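PDB 4PRK: 4-phosphoerythronate dehydrogenase from Lactobacillus jensenii, which probably catalyses the NAD-dependent interconversion of pyruvate and D-lactate, as a D-lactate dehydrogenase of the D-isomer-specific 2-hydroxyacid dehydrogenase family. Local coordinates for residues A18-K21 / C25-K28; T94-P99 / L312-A317; S102-A107 / A162-A167. All blocks are in the same frame, centred on the assembly; numbering follows the deposited sequence.

Interaction 1: residues A18-K21 / C25-K28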
loop_
_atom_site.group_PDB
_atom_site.type_symbol
_atom_site.label_atom_id
_atom_site.label_comp_id
_atom_site.label_asym_id
_atom_site.label_seq_id
_atom_site.Cartn_x
_atom_site.Cartn_y
_atom_site.Cartn_z
ATOM N N ALA A 18 19.006 28.367 -4.120
ATOM C CA ALA A 18 17.587 28.060 -4.363
ATOM C C ALA A 18 16.756 28.483 -3.147
ATOM O O ALA A 18 15.606 28.900 -3.280
ATOM C CB ALA A 18 17.392 26.585 -4.642
ATOM N N THR A 19 17.357 28.387 -1.965
ATOM C CA THR A 19 16.631 28.700 -0.744
ATOM C C THR A 19 16.418 30.213 -0.655
ATOM O O THR A 19 15.328 30.692 -0.269
ATOM C CB THR A 19 17.358 28.121 0.487
ATOM O OG1 THR A 19 17.395 26.683 0.380
ATOM C CG2 THR A 19 16.639 28.520 1.739
ATOM N N GLU A 20 17.452 30.961 -1.056
ATOM C CA GLU A 20 17.341 32.423 -1.125
ATOM C C GLU A 20 16.147 32.804 -1.985
ATOM O O GLU A 20 15.231 33.506 -1.543
ATOM C CB GLU A 20 18.638 33.036 -1.613
ATOM C CG GLU A 20 19.679 33.014 -0.497
ATOM C CD GLU A 20 21.080 33.494 -0.874
ATOM O OE1 GLU A 20 21.602 33.260 -1.981
ATOM O OE2 GLU A 20 21.719 34.069 0.008
ATOM N N LYS A 21 16.134 32.289 -3.200
ATOM C CA LYS A 21 15.050 32.573 -4.127
ATOM C C LYS A 21 13.709 32.147 -3.526
ATOM O O LYS A 21 12.753 32.918 -3.575
ATOM C CB LYS A 21 15.253 31.887 -5.466
ATOM C CG LYS A 21 14.050 32.038 -6.396
ATOM C CD LYS A 21 14.226 31.343 -7.743
ATOM C CE LYS A 21 14.524 29.865 -7.550
ATOM N NZ LYS A 21 14.339 29.077 -8.797
ATOM N N CYS A 25 15.089 35.746 0.817
ATOM C CA CYS A 25 15.956 36.292 1.839
ATOM C C CYS A 25 17.375 35.999 1.413
ATOM O O CYS A 25 17.595 35.233 0.452
ATOM C CB CYS A 25 15.668 35.633 3.195
ATOM S SG CYS A 25 16.251 33.935 3.291
ATOM N N GLU A 26 18.327 36.579 2.123
ATOM C CA GLU A 26 19.722 36.396 1.809
ATOM C C GLU A 26 20.321 35.554 2.897
ATOM O O GLU A 26 20.002 35.745 4.073
ATOM C CB GLU A 26 20.407 37.746 1.772
ATOM C CG GLU A 26 21.900 37.679 1.524
ATOM C CD GLU A 26 22.504 39.045 1.199
ATOM O OE1 GLU A 26 21.744 40.049 1.089
ATOM O OE2 GLU A 26 23.747 39.097 1.060
ATOM N N LEU A 27 21.175 34.610 2.512
ATOM C CA LEU A 27 21.871 33.748 3.493
ATOM C C LEU A 27 23.370 34.039 3.545
ATOM O O LEU A 27 24.091 33.713 2.615
ATOM C CB LEU A 27 21.667 32.222 3.215
ATOM C CG LEU A 27 20.220 31.685 3.335
ATOM C CD1 LEU A 27 20.099 30.220 2.932
ATOM C CD2 LEU A 27 19.618 31.908 4.715
ATOM N N LYS A 28 23.823 34.572 4.676
ATOM C CA LYS A 28 25.248 34.793 4.913
ATOM C C LYS A 28 25.941 33.584 5.512
ATOM O O LYS A 28 25.786 33.286 6.721
ATOM C CB LYS A 28 25.441 36.002 5.832
ATOM C CG LYS A 28 26.891 36.346 6.164
ATOM C CD LYS A 28 27.012 37.841 6.436
ATOM C CE LYS A 28 28.058 38.185 7.484
ATOM N NZ LYS A 28 27.860 39.610 7.899
HETATM O O HOH W 1 24.133 33.493 -0.220
#
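Glu20 and Leu27 carry the main polar link between helix 10-23 and strand 26-30. The backbone N of Leu27 donates to Glu20 OE2 over 2.6 Å, and at 172° the bond is nearly straight. It uses the anti lone pair of OE2, the one turned away from OE1. The Glu20 chain starts with CG beside its own N (chi1 -75°) and then runs extended, which carries the carboxylate across to the strand. Water 1 bridges the same pair: it donates to Glu20 OE2 and to Leu27 O, the latter at 2.8 Å. OE2 is thus held by two donors. The Glu26 carboxylate is near, its OE2 5.5 Å from Glu20 OE2, and would probably add some like-charge repulsion. A backbone-to-backbone bond lies at the turn: Cys25 N donates to Glu20 O over 3.3 Å, bent at 144°. Glu20 CA makes a bent CA-H...O contact with Cys25 O, at 3.2 Å.

Apolar packing is lighter. Thr19 CG2 rests against Leu27 CD1 at 4.0 Å. The hydroxyl of Thr19 is turned to other partners, Leu15 O and Glu309.

The contact belongs to the right-handed beta-alpha-beta unit of strand 2-6, helix 10-23 and strand 26-30. Leu27 packs on Ile3 and Val5 of strand 2-6, while helix 301-319 covers Thr19, Cys25 and Leu27.

Interaction 2: residues T94-P99 / L312-A317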
loop_
_atom_site.group_PDB
_atom_site.type_symbol
_atom_site.label_atom_id
_atom_site.label_comp_id
_atom_site.label_asym_id
_atom_site.label_seq_id
_atom_site.Cartn_x
_atom_site.Cartn_y
_atom_site.Cartn_z
ATOM N N THR A 94 14.892 32.993 22.438
ATOM C CA THR A 94 14.147 31.758 22.117
ATOM C C THR A 94 15.154 30.784 21.448
ATOM O O THR A 94 16.092 31.228 20.790
ATOM C CB THR A 94 12.885 31.976 21.201
ATOM O OG1 THR A 94 11.934 32.873 21.811
ATOM C CG2 THR A 94 12.167 30.641 20.895
ATOM N N VAL A 95 14.996 29.478 21.685
ATOM C CA VAL A 95 15.777 28.419 21.007
ATOM C C VAL A 95 14.817 27.509 20.228
ATOM O O VAL A 95 13.838 27.005 20.796
ATOM C CB VAL A 95 16.613 27.592 22.015
ATOM C CG1 VAL A 95 17.635 26.682 21.311
ATOM C CG2 VAL A 95 17.325 28.536 22.984
ATOM N N THR A 96 15.065 27.347 18.928
ATOM C CA THR A 96 14.287 26.410 18.123
ATOM C C THR A 96 15.218 25.340 17.589
ATOM O O THR A 96 16.462 25.494 17.588
ATOM C CB THR A 96 13.538 27.052 16.905
ATOM O OG1 THR A 96 14.473 27.617 15.965
ATOM C CG2 THR A 96 12.522 28.106 17.354
ATOM N N ASN A 97 14.614 24.256 17.111
ATOM C CA ASN A 97 15.388 23.185 16.535
ATOM C C ASN A 97 14.592 22.497 15.450
ATOM O O ASN A 97 13.411 22.820 15.230
ATOM C CB ASN A 97 15.785 22.190 17.650
ATOM C CG ASN A 97 14.623 21.333 18.116
ATOM O OD1 ASN A 97 13.437 21.671 17.922
ATOM N ND2 ASN A 97 14.952 20.200 18.732
ATOM N N VAL A 98 15.233 21.509 14.816
ATOM C CA VAL A 98 14.565 20.633 13.842
ATOM C C VAL A 98 14.490 19.173 14.353
ATOM O O VAL A 98 15.408 18.354 14.179
ATOM C CB VAL A 98 15.195 20.762 12.433
ATOM C CG1 VAL A 98 14.379 19.970 11.428
ATOM C CG2 VAL A 98 15.221 22.228 12.015
ATOM N N PRO A 99 13.397 18.868 15.031
ATOM C CA PRO A 99 13.095 17.513 15.481
ATOM C C PRO A 99 12.827 16.503 14.363
ATOM O O PRO A 99 13.202 15.360 14.493
ATOM C CB PRO A 99 11.865 17.704 16.367
ATOM C CG PRO A 99 11.297 19.007 15.972
ATOM C CD PRO A 99 12.458 19.847 15.583
ATOM N N LEU A 312 15.220 28.048 9.222
ATOM C CA LEU A 312 15.126 29.362 8.562
ATOM C C LEU A 312 13.723 29.971 8.784
ATOM O O LEU A 312 13.610 31.126 9.180
ATOM C CB LEU A 312 15.409 29.209 7.017
ATOM C CG LEU A 312 15.268 30.460 6.110
ATOM C CD1 LEU A 312 16.253 31.527 6.590
ATOM C CD2 LEU A 312 15.450 30.221 4.604
ATOM N N ARG A 313 12.689 29.168 8.504
ATOM C CA ARG A 313 11.293 29.545 8.619
ATOM C C ARG A 313 10.913 29.926 10.061
ATOM O O ARG A 313 10.332 30.985 10.269
ATOM C CB ARG A 313 10.365 28.438 8.078
ATOM C CG ARG A 313 9.013 28.954 7.607
ATOM C CD ARG A 313 7.831 28.285 8.315
ATOM N NE ARG A 313 7.842 28.584 9.754
ATOM C CZ ARG A 313 6.970 29.347 10.423
ATOM N NH1 ARG A 313 5.934 29.904 9.823
ATOM N NH2 ARG A 313 7.137 29.527 11.727
ATOM N N ASP A 314 11.230 29.101 11.054
ATOM C CA ASP A 314 11.003 29.516 12.459
ATOM C C ASP A 314 11.846 30.733 12.795
ATOM O O ASP A 314 11.411 31.569 13.564
ATOM C CB ASP A 314 11.347 28.424 13.492
ATOM C CG ASP A 314 10.216 27.417 13.703
ATOM O OD1 ASP A 314 9.145 27.545 13.066
ATOM O OD2 ASP A 314 10.405 26.484 14.519
ATOM N N THR A 315 13.056 30.814 12.230
ATOM C CA THR A 315 13.982 31.878 12.572
ATOM C C THR A 315 13.487 33.224 12.061
ATOM O O THR A 315 13.484 34.190 12.825
ATOM C CB THR A 315 15.388 31.541 12.091
ATOM O OG1 THR A 315 15.781 30.348 12.766
ATOM C CG2 THR A 315 16.400 32.684 12.412
ATOM N N ILE A 316 13.049 33.262 10.792
ATOM C CA ILE A 316 12.378 34.440 10.206
ATOM C C ILE A 316 11.117 34.856 11.005
ATOM O O ILE A 316 10.862 36.061 11.212
ATOM C CB ILE A 316 12.005 34.217 8.700
ATOM C CG1 ILE A 316 13.284 34.211 7.847
ATOM C CG2 ILE A 316 11.002 35.270 8.189
ATOM C CD1 ILE A 316 13.079 34.245 6.347
ATOM N N ALA A 317 10.331 33.864 11.434
ATOM C CA ALA A 317 9.070 34.143 12.106
ATOM C C ALA A 317 9.317 34.910 13.413
ATOM O O ALA A 317 8.679 35.938 13.672
ATOM C CB ALA A 317 8.301 32.847 12.351
#
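Thr96 and Asp314 join strand 94-96, the last strand of the five-stranded parallel sheet, to helix 301-319, which comes back to this sheet near the end of the chain. The strand order 2-1-3-4-5 is that of a flavodoxin-like domain, as in the substrate-binding domain of D-2-hydroxyacid dehydrogenases. Both residues direct CB at the other segment, and their side chains meet at an angle. Thr96 CG2 lies 3.9 Å from Asp314 OD2 and 4.0 Å from Asp314 CB, so a methyl group rests on the carboxylate arm. Thr96 OG1 sits between its backbone N and carbonyl carbon (chi1 63°), which sets CG2 beside the N and against the aspartate. Thr96 OG1 is 4.1 Å from Asp314 CB. Thr315 only borders the contact, and its OG1 bonds to Ser311 O one turn back.

The polar end of Asp314 is engaged elsewhere. OD1 accepts from His325 N and OD2 from Phe326 N. Arg313 NH2 forms a salt bridge to Asp314 OD1 at 3.1 Å, arriving on the anti side, 16° out of the carboxylate plane. The same NH2 also bonds to Arg323 O. The tail beyond the helix runs next to the strand, with backbone bonds from Val95 to Val328 and Asn97 to Phe326.

Between 94-99 and 312-317 no hydrogen bond forms; the contact is van der Waals. The buried carboxylate is bonded by two backbone N-H groups of the tail and by Arg313, whose guanidinium would probably favour its ionised form.

Interaction 3: residues S102-A107 / A162-A167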
loop_
_atom_site.group_PDB
_atom_site.type_symbol
_atom_site.label_atom_id
_atom_site.label_comp_id
_atom_site.label_asym_id
_atom_site.label_seq_id
_atom_site.Cartn_x
_atom_site.Cartn_y
_atom_site.Cartn_z
ATOM N N SER A 102 13.488 14.181 8.088
ATOM C CA SER A 102 12.625 13.383 7.239
ATOM C C SER A 102 12.521 11.992 7.839
ATOM O O SER A 102 13.453 11.210 7.690
ATOM C CB SER A 102 13.187 13.322 5.814
ATOM O OG SER A 102 12.645 12.271 5.060
ATOM N N PRO A 103 11.417 11.649 8.500
ATOM C CA PRO A 103 11.402 10.285 9.049
ATOM C C PRO A 103 11.548 9.197 7.988
ATOM O O PRO A 103 12.094 8.170 8.299
ATOM C CB PRO A 103 10.056 10.173 9.762
ATOM C CG PRO A 103 9.231 11.272 9.267
ATOM C CD PRO A 103 10.178 12.369 9.071
ATOM N N ARG A 104 11.049 9.411 6.781
ATOM C CA ARG A 104 11.217 8.443 5.705
ATOM C C ARG A 104 12.681 8.174 5.313
ATOM O O ARG A 104 13.016 7.078 4.930
ATOM C CB ARG A 104 10.372 8.805 4.495
ATOM C CG ARG A 104 8.913 8.398 4.612
ATOM C CD ARG A 104 8.716 6.902 4.546
ATOM N NE ARG A 104 8.932 6.352 3.219
ATOM C CZ ARG A 104 8.003 5.745 2.489
ATOM N NH1 ARG A 104 6.776 5.599 2.950
ATOM N NH2 ARG A 104 8.307 5.275 1.301
ATOM N N ALA A 105 13.534 9.187 5.359
ATOM C CA ALA A 105 14.966 9.015 5.072
ATOM C C ALA A 105 15.502 7.917 5.958
ATOM O O ALA A 105 16.081 6.944 5.511
ATOM C CB ALA A 105 15.728 10.300 5.323
ATOM N N ILE A 106 15.261 8.060 7.237
ATOM C CA ILE A 106 15.770 7.066 8.159
ATOM C C ILE A 106 15.082 5.710 8.032
ATOM O O ILE A 106 15.756 4.684 8.027
ATOM C CB ILE A 106 15.754 7.623 9.585
ATOM C CG1 ILE A 106 16.779 8.749 9.603
ATOM C CG2 ILE A 106 16.109 6.565 10.610
ATOM C CD1 ILE A 106 16.539 9.787 10.637
ATOM N N ALA A 107 13.754 5.708 7.895
ATOM C CA ALA A 107 13.026 4.469 7.831
ATOM C C ALA A 107 13.463 3.669 6.610
ATOM O O ALA A 107 13.623 2.460 6.657
ATOM C CB ALA A 107 11.562 4.759 7.753
ATOM N N ALA A 162 7.047 0.781 9.663
ATOM C CA ALA A 162 5.882 -0.070 9.765
ATOM C C ALA A 162 4.952 0.084 8.535
ATOM O O ALA A 162 4.476 -0.906 7.960
ATOM C CB ALA A 162 5.159 0.271 11.058
ATOM N N GLN A 163 4.737 1.321 8.112
ATOM C CA GLN A 163 3.998 1.580 6.863
ATOM C C GLN A 163 4.638 0.877 5.662
ATOM O O GLN A 163 3.971 0.226 4.887
ATOM C CB GLN A 163 3.921 3.110 6.596
ATOM C CG GLN A 163 3.207 3.879 7.731
ATOM C CD GLN A 163 3.249 5.405 7.638
ATOM O OE1 GLN A 163 3.463 6.106 8.634
ATOM N NE2 GLN A 163 2.994 5.924 6.456
ATOM N N ILE A 164 5.940 0.997 5.516
ATOM C CA ILE A 164 6.628 0.384 4.367
ATOM C C ILE A 164 6.571 -1.134 4.466
ATOM O O ILE A 164 6.095 -1.838 3.510
ATOM C CB ILE A 164 8.093 0.882 4.258
ATOM C CG1 ILE A 164 8.099 2.377 3.958
ATOM C CG2 ILE A 164 8.939 0.060 3.233
ATOM C CD1 ILE A 164 9.474 2.998 4.206
ATOM N N PHE A 165 6.937 -1.666 5.636
ATOM C CA PHE A 165 6.900 -3.136 5.746
ATOM C C PHE A 165 5.497 -3.723 5.545
ATOM O O PHE A 165 5.328 -4.711 4.834
ATOM C CB PHE A 165 7.560 -3.637 7.043
ATOM C CG PHE A 165 9.054 -3.785 6.945
ATOM C CD1 PHE A 165 9.631 -4.531 5.933
ATOM C CD2 PHE A 165 9.865 -3.212 7.869
ATOM C CE1 PHE A 165 11.012 -4.685 5.844
ATOM C CE2 PHE A 165 11.243 -3.362 7.791
ATOM C CZ PHE A 165 11.817 -4.092 6.769
ATOM N N SER A 166 4.480 -3.108 6.131
ATOM C CA SER A 166 3.112 -3.669 5.995
ATOM C C SER A 166 2.618 -3.485 4.581
ATOM O O SER A 166 1.865 -4.282 4.110
ATOM C CB SER A 166 2.147 -3.056 6.990
ATOM O OG SER A 166 2.165 -1.695 6.728
ATOM N N ALA A 167 3.086 -2.475 3.857
ATOM C CA ALA A 167 2.663 -2.316 2.488
ATOM C C ALA A 167 3.306 -3.381 1.591
ATOM O O ALA A 167 2.761 -3.684 0.554
ATOM C CB ALA A 167 2.949 -0.924 1.991
#
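Arg104 and Ile164 meet because the arginine bends twice. Its chi2 and chi3 are both near -70° and fold the guanidinium toward helix 155-167, although CB does not point there. On Ile164, CG1 stands anti to the carbonyl carbon (chi1 -65°), and the extended CG1-CD1 arm comes from the opposite direction. The methyl CD1 lies over the centre of one guanidinium face, 3.5 Å above the plane. Arg104 NE is the nearest guanidinium atom to Ile164 CD1, at 3.5 Å, while Ile164 CG1 sits 3.6 Å from Arg104 NH1. The arm thus lies across the face. Ala107 CB is a looser neighbour of Ile164 CD1 at 4.5 Å.

The guanidinium finds its polar partners elsewhere: NE forms a salt bridge with Glu108, and NH2 makes a weak bond to Met168 O of the second subunit, while Pro185 of the third subunit packs on Arg104. These partners probably limit how the group can turn over the methyl.

Helix 155-167 begins in the glycine-rich turn of Gly153, Gly155 and Gly158, a pattern consistent with a Rossmann dinucleotide-binding fold. The contact packs the start of helix 103-118 on this helix, and Phe165 continues the packing onto Ile149 of strand 148-152.

Interaction 1 comes first along the chain and closes a loop of only three residues, from helix 10-23 into strand 26-30. It is complete before interaction 2 opens. Interaction 2 starts at strand 94-96 and closes more than 200 residues later on helix 301-319. Interaction 3 is nested within that long loop. Interactions 1 and 2 serve the same sheet and touch through Leu312, whose CD2 is 3.5 Å from Thr19 CG2. Interaction 3 adjoins interaction 2 in sequence but otherwise does not touch it; the centres are about 26 Å apart. It packs the start of helix 103-118, which leads on from strand 94-96, on helix 155-167 of the NAD-binding domain.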